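Local coordinates for protein glycine oxidase (Bacillus cereus ATCC 14579, PDB 7CYX) that probably catalyses the oxidation of glycine by molecular oxygen to glyoxylate, ammonium and hydrogen peroxide, using bound FAD, at residues D181-N186 with I198-K203. Sequence-based numbering, arbitrary orientation.
Sequences DIRIEN and IVTCEK
Arg-183 and Ile-198 meet where the guanidinium of one lies under the branch methyl of the other. CG2 of Ile-198 sits over one face of the flat group, displaced toward its rim, and its distance of 3.6 Å from Arg-183 NH1 against 4.0 Å from Arg-183 CZ locates that offset. The two side chains cross at about a right angle. Thr-200 comes differently, from the edge: its CG2 lies near the guanidinium plane, 4.1 Å from Arg-183 NH2, a looser van der Waals approach. The arginine reaches this far because CG is anti to the backbone N (chi1 -180°) and the next torsion is also extended, while a bend at chi3 (64°) turns the head across the sheet. A hydrogen bond from NH2 to the carbonyl oxygen of Thr-190, on the intervening strand 189-194, also holds the head. Glu-185 contributes a long ion pair, OE2 to Arg-183 NE at 4.0 Å; its oxygen is well out of the guanidinium plane, so the evidence supports charge attraction alone. The nearest CA atoms, those of Arg-183 and Thr-200, are 8.8 Å apart, consistent with one strand between them. Strand 189-194 pairs with both segments through backbone hydrogen bonds, making this a side-chain bridge between the outer strands of a three-stranded antiparallel beta meander, at the surface of the FAD-dependent oxidoreductase fold.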
loop_
_atom_site.group_PDB
_atom_site.type_symbol
_atom_site.label_atom_id
_atom_site.label_comp_id
_atom_site.label_asym_id
_atom_site.label_seq_id
_atom_site.Cartn_x
_atom_site.Cartn_y
_atom_site.Cartn_z
ATOM N N ASP A 181 12.791 -12.397 -29.442
ATOM C CA ASP A 181 12.611 -11.788 -30.762
ATOM C C ASP A 181 11.110 -11.589 -31.066
ATOM O O ASP A 181 10.233 -12.162 -30.400
ATOM C CB ASP A 181 13.308 -12.641 -31.832
ATOM C CG ASP A 181 13.540 -11.942 -33.162
ATOM O OD1 ASP A 181 13.309 -10.725 -33.253
ATOM O OD2 ASP A 181 13.961 -12.616 -34.096
ATOM N N ILE A 182 10.830 -10.746 -32.074
ATOM C CA ILE A 182 9.493 -10.536 -32.639
ATOM C C ILE A 182 9.373 -11.364 -33.931
ATOM O O ILE A 182 10.330 -11.462 -34.691
ATOM C CB ILE A 182 9.269 -9.031 -32.878
ATOM C CG1 ILE A 182 9.410 -8.230 -31.580
ATOM C CG2 ILE A 182 7.929 -8.770 -33.551
ATOM C CD1 ILE A 182 10.127 -6.913 -31.754
ATOM N N ARG A 183 8.212 -11.994 -34.147
ATOM C CA ARG A 183 7.970 -12.834 -35.334
ATOM C C ARG A 183 7.210 -12.010 -36.376
ATOM O O ARG A 183 6.030 -11.749 -36.224
ATOM C CB ARG A 183 7.200 -14.110 -34.989
ATOM C CG ARG A 183 6.926 -15.015 -36.185
ATOM C CD ARG A 183 6.055 -16.207 -35.820
ATOM N NE ARG A 183 4.714 -15.820 -35.387
ATOM C CZ ARG A 183 3.752 -16.665 -35.027
ATOM N NH1 ARG A 183 4.015 -17.954 -34.879
ATOM N NH2 ARG A 183 2.523 -16.210 -34.823
ATOM N N ILE A 184 7.950 -11.582 -37.401
ATOM C CA ILE A 184 7.458 -10.855 -38.548
ATOM C C ILE A 184 7.536 -11.785 -39.761
ATOM O O ILE A 184 8.625 -12.227 -40.139
ATOM C CB ILE A 184 8.274 -9.570 -38.770
ATOM C CG1 ILE A 184 8.175 -8.646 -37.553
ATOM C CG2 ILE A 184 7.854 -8.874 -40.056
ATOM C CD1 ILE A 184 9.246 -7.576 -37.500
ATOM N N GLU A 185 6.373 -12.060 -40.360
ATOM C CA GLU A 185 6.266 -13.076 -41.388
ATOM C C GLU A 185 6.275 -12.377 -42.753
ATOM O O GLU A 185 7.196 -12.610 -43.549
ATOM C CB GLU A 185 5.084 -14.007 -41.089
ATOM C CG GLU A 185 5.514 -15.222 -40.260
ATOM C CD GLU A 185 4.455 -16.063 -39.549
ATOM O OE1 GLU A 185 3.310 -15.600 -39.397
ATOM O OE2 GLU A 185 4.793 -17.194 -39.123
ATOM N N ASN A 186 5.314 -11.481 -43.000
ATOM C CA ASN A 186 5.204 -10.877 -44.334
ATOM C C ASN A 186 5.282 -9.355 -44.210
ATOM O O ASN A 186 4.403 -8.647 -44.690
ATOM C CB ASN A 186 3.922 -11.339 -45.040
ATOM C CG ASN A 186 3.854 -10.927 -46.495
ATOM O OD1 ASN A 186 4.839 -10.445 -47.054
ATOM N ND2 ASN A 186 2.698 -11.107 -47.116
ATOM N N ILE A 198 5.786 -19.582 -28.143
ATOM C CA ILE A 198 5.283 -18.515 -29.004
ATOM C C ILE A 198 4.014 -17.925 -28.389
ATOM O O ILE A 198 3.187 -18.654 -27.829
ATOM C CB ILE A 198 5.033 -19.003 -30.445
ATOM C CG1 ILE A 198 6.293 -19.622 -31.067
ATOM C CG2 ILE A 198 4.482 -17.871 -31.306
ATOM C CD1 ILE A 198 7.436 -18.641 -31.286
ATOM N N VAL A 199 3.898 -16.597 -28.518
ATOM C CA VAL A 199 2.707 -15.824 -28.192
ATOM C C VAL A 199 2.220 -15.135 -29.471
ATOM O O VAL A 199 2.896 -14.293 -30.029
ATOM C CB VAL A 199 3.010 -14.809 -27.074
ATOM C CG1 VAL A 199 1.815 -13.926 -26.741
ATOM C CG2 VAL A 199 3.518 -15.511 -25.825
ATOM N N THR A 200 1.034 -15.520 -29.935
ATOM C CA THR A 200 0.483 -14.978 -31.156
ATOM C C THR A 200 -0.126 -13.605 -30.888
ATOM O O THR A 200 -0.941 -13.462 -29.996
ATOM C CB THR A 200 -0.626 -15.858 -31.734
ATOM O OG1 THR A 200 -0.118 -17.185 -31.792
ATOM C CG2 THR A 200 -1.057 -15.402 -33.109
ATOM N N CYS A 201 0.229 -12.626 -31.717
ATOM C CA CYS A 201 -0.348 -11.309 -31.600
ATOM C C CYS A 201 -0.283 -10.602 -32.953
ATOM O O CYS A 201 0.396 -11.079 -33.853
ATOM C CB CYS A 201 0.369 -10.509 -30.521
ATOM S SG CYS A 201 2.094 -10.161 -30.927
ATOM N N GLU A 202 -1.007 -9.484 -33.068
ATOM C CA GLU A 202 -1.105 -8.702 -34.315
ATOM C C GLU A 202 -0.336 -7.379 -34.185
ATOM O O GLU A 202 -0.054 -6.718 -35.185
ATOM C CB GLU A 202 -2.574 -8.414 -34.666
ATOM C CG GLU A 202 -3.283 -9.557 -35.395
ATOM C CD GLU A 202 -4.633 -9.204 -36.008
ATOM O OE1 GLU A 202 -4.646 -8.396 -36.965
ATOM O OE2 GLU A 202 -5.674 -9.721 -35.515
ATOM N N LYS A 203 -0.083 -6.959 -32.945
ATOM C CA LYS A 203 0.687 -5.770 -32.665
ATOM C C LYS A 203 1.617 -6.082 -31.495
ATOM O O LYS A 203 1.302 -6.925 -30.651
ATOM C CB LYS A 203 -0.205 -4.568 -32.334
ATOM C CG LYS A 203 -1.168 -4.123 -33.428
ATOM C CD LYS A 203 -1.892 -2.837 -33.064
ATOM C CE LYS A 203 -3.148 -2.566 -33.867
ATOM N NZ LYS A 203 -2.985 -2.917 -35.298
#